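Local structure of beta-lactamase inhibitory protein BLIP-I (Streptomyces exfoliatus, 3GMV) at residues Y49-G54 with K66-L71; H83-T87 with A98-K102; G120-Y126 with A138-D144. The protein inhibits beta-lactamases, probably by binding the enzyme through the concave face of its antiparallel sheet, as the related inhibitor BLIP does. All blocks are in the same frame, centred on the assembly; numbering follows the deposited sequence.

Interaction 1 of 3, residues Y49-G54 with K66-L71; sequences YAPYGG and KRNEYL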
ATOM      1  N   TYR A  49     -14.264   6.153  -3.769  1.00 27.08           N
ATOM      2  CA  TYR A  49     -12.952   6.562  -3.290  1.00 26.92           C
ATOM      3  C   TYR A  49     -12.799   6.535  -1.754  1.00 25.49           C
ATOM      4  O   TYR A  49     -11.955   7.247  -1.214  1.00 25.58           O
ATOM      5  CB  TYR A  49     -12.583   7.950  -3.853  1.00 26.97           C
ATOM      6  CG  TYR A  49     -12.937   8.170  -5.315  1.00 30.13           C
ATOM      7  CD1 TYR A  49     -12.186   7.584  -6.337  1.00 32.17           C
ATOM      8  CD2 TYR A  49     -14.013   8.979  -5.677  1.00 30.46           C
ATOM      9  CE1 TYR A  49     -12.504   7.792  -7.677  1.00 33.59           C
ATOM     10  CE2 TYR A  49     -14.331   9.192  -7.005  1.00 32.20           C
ATOM     11  CZ  TYR A  49     -13.575   8.594  -7.998  1.00 33.73           C
ATOM     12  OH  TYR A  49     -13.900   8.806  -9.320  1.00 35.65           O
ATOM     13  N   ALA A  50     -13.599   5.720  -1.054  1.00 23.44           N
ATOM     14  CA  ALA A  50     -13.389   5.446   0.376  1.00 21.30           C
ATOM     15  C   ALA A  50     -12.032   4.788   0.562  1.00 19.70           C
ATOM     16  O   ALA A  50     -11.603   4.041  -0.317  1.00 18.94           O
ATOM     17  CB  ALA A  50     -14.450   4.491   0.900  1.00 21.85           C
ATOM     18  N   PRO A  51     -11.383   5.026   1.713  1.00 17.67           N
ATOM     19  CA  PRO A  51     -10.128   4.324   1.966  1.00 16.60           C
ATOM     20  C   PRO A  51     -10.403   2.837   2.221  1.00 16.06           C
ATOM     21  O   PRO A  51     -11.463   2.462   2.741  1.00 13.85           O
ATOM     22  CB  PRO A  51      -9.589   4.997   3.229  1.00 17.53           C
ATOM     23  CG  PRO A  51     -10.330   6.353   3.307  1.00 17.48           C
ATOM     24  CD  PRO A  51     -11.688   6.028   2.743  1.00 17.36           C
ATOM     25  N   TYR A  52      -9.464   1.981   1.851  1.00 13.97           N
ATOM     26  CA  TYR A  52      -9.729   0.561   1.978  1.00 12.93           C
ATOM     27  C   TYR A  52      -8.406  -0.177   2.186  1.00 12.48           C
ATOM     28  O   TYR A  52      -7.321   0.379   1.941  1.00 11.09           O
ATOM     29  CB  TYR A  52     -10.426   0.025   0.718  1.00 12.40           C
ATOM     30  CG  TYR A  52      -9.571   0.110  -0.544  1.00 14.19           C
ATOM     31  CD1 TYR A  52      -8.708  -0.931  -0.894  1.00 13.07           C
ATOM     32  CD2 TYR A  52      -9.600   1.241  -1.354  1.00 14.49           C
ATOM     33  CE1 TYR A  52      -7.904  -0.852  -2.042  1.00 16.84           C
ATOM     34  CE2 TYR A  52      -8.825   1.323  -2.511  1.00 17.32           C
ATOM     35  CZ  TYR A  52      -7.970   0.268  -2.844  1.00 18.80           C
ATOM     36  OH  TYR A  52      -7.177   0.348  -3.981  1.00 21.07           O
ATOM     37  N   GLY A  53      -8.521  -1.414   2.656  1.00 11.72           N
ATOM     38  CA  GLY A  53      -7.391  -2.354   2.642  1.00 11.31           C
ATOM     39  C   GLY A  53      -7.824  -3.598   1.867  1.00 11.06           C
ATOM     40  O   GLY A  53      -8.986  -4.037   1.961  1.00 10.53           O
ATOM     41  N   GLY A  54      -6.901  -4.183   1.103  1.00 10.12           N
ATOM     42  CA  GLY A  54      -7.173  -5.440   0.387  1.00  8.91           C
ATOM     43  C   GLY A  54      -6.135  -6.467   0.818  1.00  9.25           C
ATOM     44  O   GLY A  54      -4.951  -6.126   1.000  1.00  9.22           O
ATOM     45  N   LYS A  66      -0.726  -7.226   1.287  1.00  7.97           N
ATOM     46  CA  LYS A  66      -1.560  -6.158   1.790  1.00  8.02           C
ATOM     47  C   LYS A  66      -1.483  -4.988   0.836  1.00  8.55           C
ATOM     48  O   LYS A  66      -0.387  -4.627   0.389  1.00  9.85           O
ATOM     49  CB  LYS A  66      -1.042  -5.675   3.158  1.00  7.93           C
ATOM     50  CG  LYS A  66      -1.073  -6.768   4.232  1.00  7.50           C
ATOM     51  CD  LYS A  66      -0.332  -6.392   5.525  1.00  9.79           C
ATOM     52  CE  LYS A  66      -0.932  -5.182   6.201  1.00  9.86           C
ATOM     53  NZ  LYS A  66      -0.154  -4.879   7.441  1.00  9.10           N
ATOM     54  N   ARG A  67      -2.620  -4.351   0.585  1.00  9.11           N
ATOM     55  CA  ARG A  67      -2.624  -3.142  -0.235  1.00 10.56           C
ATOM     56  C   ARG A  67      -3.654  -2.205   0.367  1.00 11.28           C
ATOM     57  O   ARG A  67      -4.577  -2.648   1.086  1.00 11.72           O
ATOM     58  CB  ARG A  67      -2.957  -3.461  -1.714  1.00 11.87           C
ATOM     59  CG  ARG A  67      -4.376  -4.018  -1.972  1.00 14.25           C
ATOM     60  CD  ARG A  67      -4.480  -4.630  -3.382  1.00 20.32           C
ATOM     61  NE  ARG A  67      -5.808  -5.197  -3.624  1.00 21.93           N
ATOM     62  CZ  ARG A  67      -6.813  -4.537  -4.194  1.00 26.63           C
ATOM     63  NH1 ARG A  67      -6.666  -3.277  -4.579  1.00 28.59           N
ATOM     64  NH2 ARG A  67      -7.976  -5.140  -4.382  1.00 27.46           N
ATOM     65  N   ASN A  68      -3.508  -0.918   0.080  1.00 10.84           N
ATOM     66  CA  ASN A  68      -4.524   0.025   0.496  1.00 11.83           C
ATOM     67  C   ASN A  68      -4.453   1.275  -0.353  1.00 13.06           C
ATOM     68  O   ASN A  68      -3.436   1.553  -1.026  1.00 13.31           O
ATOM     69  CB  ASN A  68      -4.338   0.391   1.970  1.00 10.97           C
ATOM     70  CG  ASN A  68      -3.264   1.453   2.171  1.00 12.57           C
ATOM     71  OD1 ASN A  68      -3.543   2.655   2.043  1.00 12.68           O
ATOM     72  ND2 ASN A  68      -2.047   1.025   2.551  1.00 10.04           N
ATOM     73  N   GLU A  69      -5.549   2.022  -0.350  1.00 13.62           N
ATOM     74  CA  GLU A  69      -5.487   3.402  -0.803  1.00 14.47           C
ATOM     75  C   GLU A  69      -6.132   4.259   0.252  1.00 15.01           C
ATOM     76  O   GLU A  69      -7.183   3.911   0.808  1.00 14.11           O
ATOM     77  CB  GLU A  69      -6.189   3.595  -2.140  1.00 14.08           C
ATOM     78  CG  GLU A  69      -5.384   3.018  -3.306  1.00 15.21           C
ATOM     79  CD  GLU A  69      -6.020   3.348  -4.631  1.00 16.93           C
ATOM     80  OE1 GLU A  69      -6.910   2.590  -5.044  1.00 15.35           O
ATOM     81  OE2 GLU A  69      -5.642   4.369  -5.245  1.00 19.66           O
ATOM     82  N   TYR A  70      -5.460   5.354   0.566  1.00 14.75           N
ATOM     83  CA  TYR A  70      -6.031   6.423   1.406  1.00 15.82           C
ATOM     84  C   TYR A  70      -6.087   6.160   2.898  1.00 15.19           C
ATOM     85  O   TYR A  70      -6.613   6.990   3.635  1.00 15.27           O
ATOM     86  CB  TYR A  70      -7.423   6.895   0.879  1.00 16.08           C
ATOM     87  CG  TYR A  70      -7.536   7.010  -0.628  1.00 19.80           C
ATOM     88  CD1 TYR A  70      -6.523   7.605  -1.377  1.00 24.72           C
ATOM     89  CD2 TYR A  70      -8.644   6.512  -1.303  1.00 23.13           C
ATOM     90  CE1 TYR A  70      -6.608   7.693  -2.753  1.00 26.68           C
ATOM     91  CE2 TYR A  70      -8.740   6.601  -2.697  1.00 26.32           C
ATOM     92  CZ  TYR A  70      -7.714   7.199  -3.405  1.00 27.11           C
ATOM     93  OH  TYR A  70      -7.787   7.281  -4.778  1.00 30.48           O
ATOM     94  N   LEU A  71      -5.532   5.051   3.384  1.00 13.85           N
ATOM     95  CA  LEU A  71      -5.527   4.826   4.824  1.00 14.64           C
ATOM     96  C   LEU A  71      -4.609   5.797   5.544  1.00 14.84           C
ATOM     97  O   LEU A  71      -4.786   6.044   6.726  1.00 15.54           O
ATOM     98  CB  LEU A  71      -5.085   3.395   5.186  1.00 13.31           C
ATOM     99  CG  LEU A  71      -6.054   2.294   4.763  1.00 15.07           C
ATOM    100  CD1 LEU A  71      -5.514   0.916   5.134  1.00 12.84           C
ATOM    101  CD2 LEU A  71      -7.449   2.531   5.420  1.00 14.41           C
TER
HETATM  102  O   HOH W   1      -5.075  -1.325  -4.263  1.00 27.57           O
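Paired across the strands, Tyr-52 and Glu-69 leave the same face of the sheet, and their first torsions lay the side chains side by side: CG of Tyr-52 sits between its backbone N and carbonyl carbon (chi1 64°), and CG of Glu-69 beside its N (chi1 -74°). This places Tyr-52 OH 2.5 Å from Glu-69 OE1, a very short hydrogen bond donated by the hydroxyl. OE1 lies in the plane of the phenol ring, while the carboxylate is turned 89° to it. Glu-69 N lies over the centre of the same ring, 3.8 Å above its plane. A water in the ring plane donates to Tyr-52 OH and accepts from Arg-67 NH1, joining the hydroxyl to the guanidinium.

Beneath these side chains two antiparallel strands of a beta hairpin pair through their backbones. The bond from Gly-54 N to Arg-67 O is 2.8 Å, whereas Glu-69 N to Tyr-52 O is weak. Past the strand end, Pro-51 CB packs 3.7 Å from Tyr-70 CB. On the other face, Asn-68 ND2 reaches Ser-107 O of the next strand.

Two polar partners in the ring plane, Glu-69 OE1 and the water, probably hold the hydroxyl in that plane, and the nearby carboxylate and guanidinium probably polarise its O-H bond.

Interaction 2 of 3, residues H83-T87 with A98-K102; sequences HYNRT and AAVPK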
ATOM      1  N   HIS A  83      12.479  16.319  -7.882  1.00  7.61           N
ATOM      2  CA  HIS A  83      12.854  15.143  -7.098  1.00  7.36           C
ATOM      3  C   HIS A  83      12.692  13.892  -7.949  1.00  7.03           C
ATOM      4  O   HIS A  83      13.564  13.001  -7.971  1.00  6.61           O
ATOM      5  CB  HIS A  83      11.938  14.910  -5.902  1.00  8.92           C
ATOM      6  CG  HIS A  83      11.940  15.989  -4.872  1.00  8.20           C
ATOM      7  ND1 HIS A  83      10.799  16.681  -4.537  1.00  8.92           N
ATOM      8  CD2 HIS A  83      12.907  16.416  -4.024  1.00  9.65           C
ATOM      9  CE1 HIS A  83      11.066  17.514  -3.547  1.00 11.93           C
ATOM     10  NE2 HIS A  83      12.336  17.371  -3.216  1.00  9.03           N
ATOM     11  N   TYR A  84      11.530  13.779  -8.580  1.00  6.83           N
ATOM     12  CA  TYR A  84      11.203  12.608  -9.377  1.00  6.75           C
ATOM     13  C   TYR A  84      12.254  12.361 -10.467  1.00  7.33           C
ATOM     14  O   TYR A  84      12.667  11.211 -10.718  1.00  7.14           O
ATOM     15  CB  TYR A  84       9.789  12.775 -10.006  1.00  7.62           C
ATOM     16  CG  TYR A  84       9.419  11.551 -10.835  1.00  6.21           C
ATOM     17  CD1 TYR A  84       8.901  10.415 -10.220  1.00  5.78           C
ATOM     18  CD2 TYR A  84       9.599  11.545 -12.205  1.00  9.59           C
ATOM     19  CE1 TYR A  84       8.565   9.300 -10.953  1.00  7.01           C
ATOM     20  CE2 TYR A  84       9.278  10.433 -12.952  1.00  7.97           C
ATOM     21  CZ  TYR A  84       8.775   9.322 -12.328  1.00 10.32           C
ATOM     22  OH  TYR A  84       8.468   8.220 -13.075  1.00  9.56           O
ATOM     23  N   ASN A  85      12.705  13.444 -11.095  1.00  7.53           N
ATOM     24  CA  ASN A  85      13.707  13.371 -12.168  1.00  8.07           C
ATOM     25  C   ASN A  85      15.080  12.911 -11.709  1.00  8.71           C
ATOM     26  O   ASN A  85      15.942  12.599 -12.548  1.00  8.52           O
ATOM     27  CB  ASN A  85      13.839  14.716 -12.873  1.00  8.41           C
ATOM     28  CG  ASN A  85      12.684  14.990 -13.792  1.00  8.69           C
ATOM     29  OD1 ASN A  85      11.960  14.069 -14.175  1.00 10.22           O
ATOM     30  ND2 ASN A  85      12.499  16.267 -14.174  1.00 10.49           N
ATOM     31  N   ARG A  86      15.266  12.812 -10.394  1.00  7.75           N
ATOM     32  CA  ARG A  86      16.504  12.275  -9.863  1.00  8.55           C
ATOM     33  C   ARG A  86      16.318  10.885  -9.261  1.00  8.98           C
ATOM     34  O   ARG A  86      17.133  10.420  -8.439  1.00 10.82           O
ATOM     35  CB  ARG A  86      17.167  13.265  -8.887  1.00  8.76           C
ATOM     36  CG  ARG A  86      17.674  14.519  -9.605  1.00  8.12           C
ATOM     37  CD  ARG A  86      18.428  15.481  -8.612  1.00  8.99           C
ATOM     38  NE  ARG A  86      17.484  16.068  -7.654  1.00  9.00           N
ATOM     39  CZ  ARG A  86      16.732  17.146  -7.873  1.00  9.37           C
ATOM     40  NH1 ARG A  86      16.808  17.789  -9.035  1.00  8.81           N
ATOM     41  NH2 ARG A  86      15.893  17.595  -6.927  1.00  7.74           N
ATOM     42  N   THR A  87      15.276  10.194  -9.717  1.00  8.74           N
ATOM     43  CA  THR A  87      15.117   8.791  -9.409  1.00  8.16           C
ATOM     44  C   THR A  87      15.288   8.005 -10.697  1.00  8.35           C
ATOM     45  O   THR A  87      15.119   8.545 -11.822  1.00  8.72           O
ATOM     46  CB  THR A  87      13.745   8.462  -8.772  1.00  7.26           C
ATOM     47  OG1 THR A  87      12.691   8.813  -9.691  1.00  7.77           O
ATOM     48  CG2 THR A  87      13.548   9.286  -7.484  1.00  7.64           C
ATOM     49  N   ALA A  98      17.112   9.760  -0.362  1.00 11.74           N
ATOM     50  CA  ALA A  98      18.007  10.913  -0.456  1.00 11.67           C
ATOM     51  C   ALA A  98      17.546  11.847  -1.561  1.00 12.82           C
ATOM     52  O   ALA A  98      17.829  13.048  -1.508  1.00 12.92           O
ATOM     53  CB  ALA A  98      19.482  10.459  -0.710  1.00 12.59           C
ATOM     54  N   ALA A  99      16.834  11.304  -2.559  1.00 11.56           N
ATOM     55  CA  ALA A  99      16.293  12.131  -3.680  1.00 10.48           C
ATOM     56  C   ALA A  99      14.901  12.687  -3.418  1.00 10.03           C
ATOM     57  O   ALA A  99      14.574  13.794  -3.847  1.00  9.88           O
ATOM     58  CB  ALA A  99      16.267  11.316  -4.971  1.00  8.99           C
ATOM     59  N   VAL A 100      14.076  11.930  -2.698  1.00  9.11           N
ATOM     60  CA  VAL A 100      12.665  12.260  -2.530  1.00 10.17           C
ATOM     61  C   VAL A 100      12.397  12.390  -1.047  1.00 10.59           C
ATOM     62  O   VAL A 100      12.865  11.551  -0.271  1.00 10.64           O
ATOM     63  CB  VAL A 100      11.758  11.094  -3.078  1.00 10.05           C
ATOM     64  CG1 VAL A 100      10.283  11.337  -2.764  1.00 11.96           C
ATOM     65  CG2 VAL A 100      11.933  10.919  -4.595  1.00  9.06           C
ATOM     66  N   PRO A 101      11.630  13.402  -0.630  1.00 10.96           N
ATOM     67  CA  PRO A 101      11.387  13.482   0.844  1.00 11.06           C
ATOM     68  C   PRO A 101      10.356  12.425   1.315  1.00 11.10           C
ATOM     69  O   PRO A 101       9.161  12.477   0.931  1.00 10.36           O
ATOM     70  CB  PRO A 101      10.873  14.915   1.047  1.00 11.27           C
ATOM     71  CG  PRO A 101      10.313  15.331  -0.303  1.00 11.45           C
ATOM     72  CD  PRO A 101      11.102  14.562  -1.361  1.00 10.34           C
ATOM     73  N   LYS A 102      10.821  11.461   2.115  1.00 11.37           N
ATOM     74  CA  LYS A 102       9.953  10.379   2.538  1.00 12.74           C
ATOM     75  C   LYS A 102       8.721  10.868   3.294  1.00 12.61           C
ATOM     76  O   LYS A 102       7.670  10.205   3.281  1.00 12.01           O
ATOM     77  CB  LYS A 102      10.726   9.334   3.367  1.00 12.90           C
ATOM     78  CG  LYS A 102       9.995   8.009   3.431  1.00 15.44           C
ATOM     79  CD  LYS A 102      10.844   6.928   4.097  1.00 19.43           C
ATOM     80  CE  LYS A 102       9.982   5.940   4.864  1.00 24.43           C
ATOM     81  NZ  LYS A 102       9.405   4.938   3.985  1.00 29.65           N
TER
HETATM   82  O   HOH W   2      16.389  15.724  -4.684  1.00 11.52           O
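His-83 and Ala-99 bury the most surface here, 67 Å² each, and Val-100 follows with 35 Å². The imidazole of His-83 receives Pro-101 over one face: Pro-101 CD is 3.6 Å from the ring centroid and 8° off the normal, a CH-pi contact almost square to the ring. The ring also approaches the end of helix 93-99, with His-83 CD2 3.1 Å from Ala-99 O. CG of His-83 lies beside its backbone N (chi1 -63°), which carries the ring across to this carbonyl, and the hydrogen bond between ND1 and Lys-80 N restrains the ring's rotation.

Ala-99 offers its methyl to segment 83-87 as well, CB standing 3.7 Å from Arg-86 O. Its carbonyl accepts a hydrogen bond of 2.8 Å from a water, which in turn accepts from Arg-86 NH2 and lies in the guanidinium plane; Arg-86 NH1 is hydrogen-bonded to Ser-82 OG. Val-100, the first residue to leave helical geometry, sets CG2 3.7 Å from Thr-87 CG2.

Thr-87 closes a type I turn begun at Tyr-84, and its OG1 donates to Tyr-84 O at 2.6 Å, on a lone pair. Arg-150 reaches both oxygens from strand 146-153.

Between segments 83-87 and 98-102 the direct contacts are CH-pi and methyl packing, and the polar link runs through water, so the fit of the surfaces probably matters more than direct bonding.

Interaction 3 of 3, residues G120-Y126 with A138-D144; sequences GFEEKYY and ASFHLTD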
ATOM      1  N   GLY A 120      12.181 -11.179  -2.385  1.00 16.17           N
ATOM      2  CA  GLY A 120      11.362 -10.398  -3.311  1.00 14.17           C
ATOM      3  C   GLY A 120      10.281  -9.584  -2.602  1.00 12.46           C
ATOM      4  O   GLY A 120       9.241  -9.275  -3.180  1.00 13.13           O
ATOM      5  N   PHE A 121      10.556  -9.190  -1.367  1.00 12.83           N
ATOM      6  CA  PHE A 121       9.626  -8.349  -0.575  1.00 12.48           C
ATOM      7  C   PHE A 121       9.354  -7.042  -1.300  1.00 12.88           C
ATOM      8  O   PHE A 121      10.301  -6.320  -1.637  1.00 12.85           O
ATOM      9  CB  PHE A 121      10.251  -8.039   0.767  1.00 12.24           C
ATOM     10  CG  PHE A 121       9.413  -7.146   1.654  1.00 13.56           C
ATOM     11  CD1 PHE A 121       8.091  -7.453   1.927  1.00 13.06           C
ATOM     12  CD2 PHE A 121       9.979  -6.045   2.251  1.00 16.25           C
ATOM     13  CE1 PHE A 121       7.314  -6.647   2.781  1.00 14.90           C
ATOM     14  CE2 PHE A 121       9.211  -5.231   3.103  1.00 17.47           C
ATOM     15  CZ  PHE A 121       7.882  -5.551   3.359  1.00 17.25           C
ATOM     16  N   GLU A 122       8.093  -6.746  -1.570  1.00 12.33           N
ATOM     17  CA  GLU A 122       7.734  -5.581  -2.391  0.50 12.38           C
ATOM     18  C   GLU A 122       7.025  -4.560  -1.516  1.00 12.65           C
ATOM     19  O   GLU A 122       6.112  -4.930  -0.776  1.00 13.96           O
ATOM     20  CB  GLU A 122       6.817  -5.988  -3.558  0.50 12.26           C
ATOM     21  CG  GLU A 122       6.388  -4.831  -4.498  0.50 12.40           C
ATOM     22  CD  GLU A 122       5.318  -5.240  -5.515  0.50 14.32           C
ATOM     23  OE1 GLU A 122       5.687  -5.754  -6.584  0.50 15.83           O
ATOM     24  OE2 GLU A 122       4.112  -5.020  -5.267  0.50 15.04           O
ATOM     25  N   GLU A 123       7.452  -3.300  -1.600  1.00 11.27           N
ATOM     26  CA  GLU A 123       6.827  -2.217  -0.849  1.00 10.81           C
ATOM     27  C   GLU A 123       6.389  -1.174  -1.852  1.00 10.24           C
ATOM     28  O   GLU A 123       7.155  -0.837  -2.776  1.00  9.64           O
ATOM     29  CB  GLU A 123       7.849  -1.566   0.082  1.00 10.69           C
ATOM     30  CG  GLU A 123       8.408  -2.475   1.216  1.00 12.33           C
ATOM     31  CD  GLU A 123       9.671  -1.905   1.847  1.00 14.37           C
ATOM     32  OE1 GLU A 123      10.797  -2.179   1.361  1.00 15.19           O
ATOM     33  OE2 GLU A 123       9.555  -1.185   2.845  1.00 15.23           O
ATOM     34  N   LYS A 124       5.175  -0.660  -1.692  1.00 10.04           N
ATOM     35  CA  LYS A 124       4.635   0.298  -2.635  1.00 10.29           C
ATOM     36  C   LYS A 124       4.442   1.608  -1.898  1.00 10.42           C
ATOM     37  O   LYS A 124       3.705   1.658  -0.902  1.00 10.10           O
ATOM     38  CB  LYS A 124       3.294  -0.178  -3.225  1.00 11.05           C
ATOM     39  CG  LYS A 124       3.422  -1.434  -4.141  1.00 11.59           C
ATOM     40  CD  LYS A 124       2.139  -1.687  -4.926  1.00 15.96           C
ATOM     41  CE  LYS A 124       2.315  -2.971  -5.759  1.00 19.90           C
ATOM     42  NZ  LYS A 124       1.070  -3.366  -6.506  1.00 23.44           N
ATOM     43  N   TYR A 125       5.105   2.659  -2.388  1.00  9.33           N
ATOM     44  CA  TYR A 125       4.952   3.997  -1.838  1.00  8.54           C
ATOM     45  C   TYR A 125       4.201   4.948  -2.781  1.00  8.63           C
ATOM     46  O   TYR A 125       4.351   4.911  -4.009  1.00  8.94           O
ATOM     47  CB  TYR A 125       6.333   4.553  -1.484  1.00  8.00           C
ATOM     48  CG  TYR A 125       6.907   4.026  -0.198  1.00  8.99           C
ATOM     49  CD1 TYR A 125       6.531   4.585   1.014  1.00  9.72           C
ATOM     50  CD2 TYR A 125       7.825   2.962  -0.190  1.00  9.21           C
ATOM     51  CE1 TYR A 125       7.075   4.118   2.212  1.00 11.69           C
ATOM     52  CE2 TYR A 125       8.377   2.487   1.013  1.00 12.39           C
ATOM     53  CZ  TYR A 125       7.976   3.077   2.204  1.00 14.51           C
ATOM     54  OH  TYR A 125       8.471   2.669   3.411  1.00 15.78           O
ATOM     55  N   TYR A 126       3.369   5.793  -2.189  1.00  8.20           N
ATOM     56  CA  TYR A 126       2.620   6.788  -2.924  1.00  7.92           C
ATOM     57  C   TYR A 126       2.968   8.138  -2.322  1.00  8.25           C
ATOM     58  O   TYR A 126       2.840   8.355  -1.111  1.00  8.30           O
ATOM     59  CB  TYR A 126       1.145   6.489  -2.729  1.00  8.86           C
ATOM     60  CG  TYR A 126       0.193   7.599  -3.152  1.00  9.30           C
ATOM     61  CD1 TYR A 126      -0.041   7.887  -4.486  1.00 12.30           C
ATOM     62  CD2 TYR A 126      -0.471   8.365  -2.188  1.00 11.12           C
ATOM     63  CE1 TYR A 126      -0.959   8.911  -4.856  1.00 13.61           C
ATOM     64  CE2 TYR A 126      -1.364   9.366  -2.552  1.00 12.77           C
ATOM     65  CZ  TYR A 126      -1.599   9.630  -3.867  1.00 15.99           C
ATOM     66  OH  TYR A 126      -2.480  10.653  -4.173  1.00 17.90           O
ATOM     67  N   ALA A 138       3.629  10.928  -7.154  1.00  8.24           N
ATOM     68  CA  ALA A 138       4.538   9.923  -7.703  1.00  8.85           C
ATOM     69  C   ALA A 138       4.353   8.614  -6.943  1.00  8.40           C
ATOM     70  O   ALA A 138       3.953   8.612  -5.766  1.00 10.17           O
ATOM     71  CB  ALA A 138       5.987  10.418  -7.627  1.00  8.26           C
ATOM     72  N   SER A 139       4.632   7.503  -7.624  1.00  7.84           N
ATOM     73  CA  SER A 139       4.599   6.173  -7.028  1.00  8.45           C
ATOM     74  C   SER A 139       5.986   5.561  -7.191  1.00  7.79           C
ATOM     75  O   SER A 139       6.606   5.668  -8.260  1.00  7.57           O
ATOM     76  CB  SER A 139       3.604   5.282  -7.772  1.00  9.23           C
ATOM     77  OG  SER A 139       2.284   5.797  -7.578  1.00 12.84           O
ATOM     78  N   PHE A 140       6.421   4.843  -6.166  1.00  7.86           N
ATOM     79  CA  PHE A 140       7.718   4.197  -6.185  1.00  9.12           C
ATOM     80  C   PHE A 140       7.539   2.834  -5.568  1.00  9.28           C
ATOM     81  O   PHE A 140       6.994   2.727  -4.472  1.00 10.68           O
ATOM     82  CB  PHE A 140       8.714   4.993  -5.323  1.00  8.54           C
ATOM     83  CG  PHE A 140       8.994   6.371  -5.842  1.00  7.09           C
ATOM     84  CD1 PHE A 140       9.751   6.549  -6.999  1.00  6.12           C
ATOM     85  CD2 PHE A 140       8.550   7.495  -5.150  1.00  8.16           C
ATOM     86  CE1 PHE A 140      10.002   7.854  -7.471  1.00  7.01           C
ATOM     87  CE2 PHE A 140       8.834   8.787  -5.601  1.00  9.41           C
ATOM     88  CZ  PHE A 140       9.539   8.962  -6.767  1.00  6.88           C
ATOM     89  N   HIS A 141       7.994   1.782  -6.243  1.00  8.34           N
ATOM     90  CA  HIS A 141       7.915   0.451  -5.634  1.00  9.37           C
ATOM     91  C   HIS A 141       9.331  -0.072  -5.380  1.00  9.01           C
ATOM     92  O   HIS A 141      10.205   0.047  -6.249  1.00 10.20           O
ATOM     93  CB  HIS A 141       7.122  -0.533  -6.537  1.00  9.75           C
ATOM     94  CG  HIS A 141       5.717  -0.086  -6.828  1.00 11.69           C
ATOM     95  ND1 HIS A 141       4.896  -0.767  -7.692  1.00 13.34           N
ATOM     96  CD2 HIS A 141       5.010   0.988  -6.407  1.00 11.29           C
ATOM     97  CE1 HIS A 141       3.734  -0.150  -7.778  1.00 10.51           C
ATOM     98  NE2 HIS A 141       3.777   0.929  -7.021  1.00 12.46           N
ATOM     99  N   LEU A 142       9.556  -0.676  -4.213  1.00  8.65           N
ATOM    100  CA  LEU A 142      10.858  -1.249  -3.880  1.00  9.35           C
ATOM    101  C   LEU A 142      10.724  -2.762  -3.851  1.00  9.54           C
ATOM    102  O   LEU A 142       9.682  -3.273  -3.427  1.00 10.14           O
ATOM    103  CB  LEU A 142      11.300  -0.741  -2.500  1.00  8.67           C
ATOM    104  CG  LEU A 142      11.574   0.745  -2.359  1.00  9.59           C
ATOM    105  CD1 LEU A 142      11.794   1.075  -0.852  1.00 12.86           C
ATOM    106  CD2 LEU A 142      12.806   1.122  -3.184  1.00 11.52           C
ATOM    107  N   THR A 143      11.727  -3.483  -4.357  1.00  9.30           N
ATOM    108  CA  THR A 143      11.745  -4.936  -4.237  1.00 10.00           C
ATOM    109  C   THR A 143      13.103  -5.271  -3.580  1.00 10.96           C
ATOM    110  O   THR A 143      14.154  -4.926  -4.142  1.00 10.22           O
ATOM    111  CB  THR A 143      11.607  -5.622  -5.632  1.00  9.30           C
ATOM    112  OG1 THR A 143      10.406  -5.181  -6.295  1.00  9.57           O
ATOM    113  CG2 THR A 143      11.565  -7.153  -5.497  1.00 11.24           C
ATOM    114  N   ASP A 144      13.073  -5.930  -2.416  1.00 11.63           N
ATOM    115  CA  ASP A 144      14.274  -6.112  -1.584  1.00 13.20           C
ATOM    116  C   ASP A 144      15.151  -4.857  -1.544  1.00 13.71           C
ATOM    117  O   ASP A 144      16.366  -4.900  -1.767  1.00 13.15           O
ATOM    118  CB  ASP A 144      15.050  -7.329  -2.056  1.00 14.56           C
ATOM    119  CG  ASP A 144      14.267  -8.618  -1.843  1.00 16.96           C
ATOM    120  OD1 ASP A 144      13.525  -8.708  -0.840  1.00 21.37           O
ATOM    121  OD2 ASP A 144      14.361  -9.515  -2.687  1.00 21.81           O
TER
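Lys-124 lays its extended aliphatic chain over one face of the His-141 imidazole. Lys-124 CG stands 3.6 Å from the centroid of the His-141 ring and 6° off the normal, and CD and CE continue toward Lys-124 NZ past CE1 of the ring. From their non-hydrogen-bonded pair both rise on one face, each with CG beside its backbone N (chi1 -67° and -59°), which lets the lysine chain cross the ring.

Regular antiparallel bonds flank the Lys-124/His-141 pair, including Tyr-125 N to Phe-140 O at 2.8 Å. Asp-144 grips one end of the ladder: Gly-120 N donates to Asp-144 OD2 at 2.8 Å, on the syn side, and Phe-121 N to Asp-144 OD1 at 3.1 Å from above the carboxylate plane. This is the hairpin of strands 122-128 and 137-143, part of the antiparallel sheet of a two-layer alpha/beta sandwich.

On the face opposite His-141, Tyr-125 CE2 touches Leu-142 CD1 at 4.1 Å. Leu-142 and Phe-140 pack on Leu-96 of helix 93-99, and Trp-97 meets the Tyr-125 ring edge-to-face. On the His-141 face, Thr-143 OG1 bonds to Thr-148 OG1 on strand 146-153.

Interactions 1 and 3 each join a hairpin of the same antiparallel sheet; their centres lie about 16 Å apart, and strand 105-111 runs between the two hairpins. Interaction 2, about 19 Å from the chain centre, instead belongs to the helical layer and holds no strand. All three are partly buried, but interactions 1 and 3 lie nearer the centre, at about 7 and 9 Å. Backbone ladders bind both hairpins, whereas the helical segments rely on apolar and CH-pi contacts with a water link. Interactions 2 and 3 touch: Phe-140 packs against Tyr-84, Thr-87 and Val-100, joining sheet to helices. Interaction 1 touches neither.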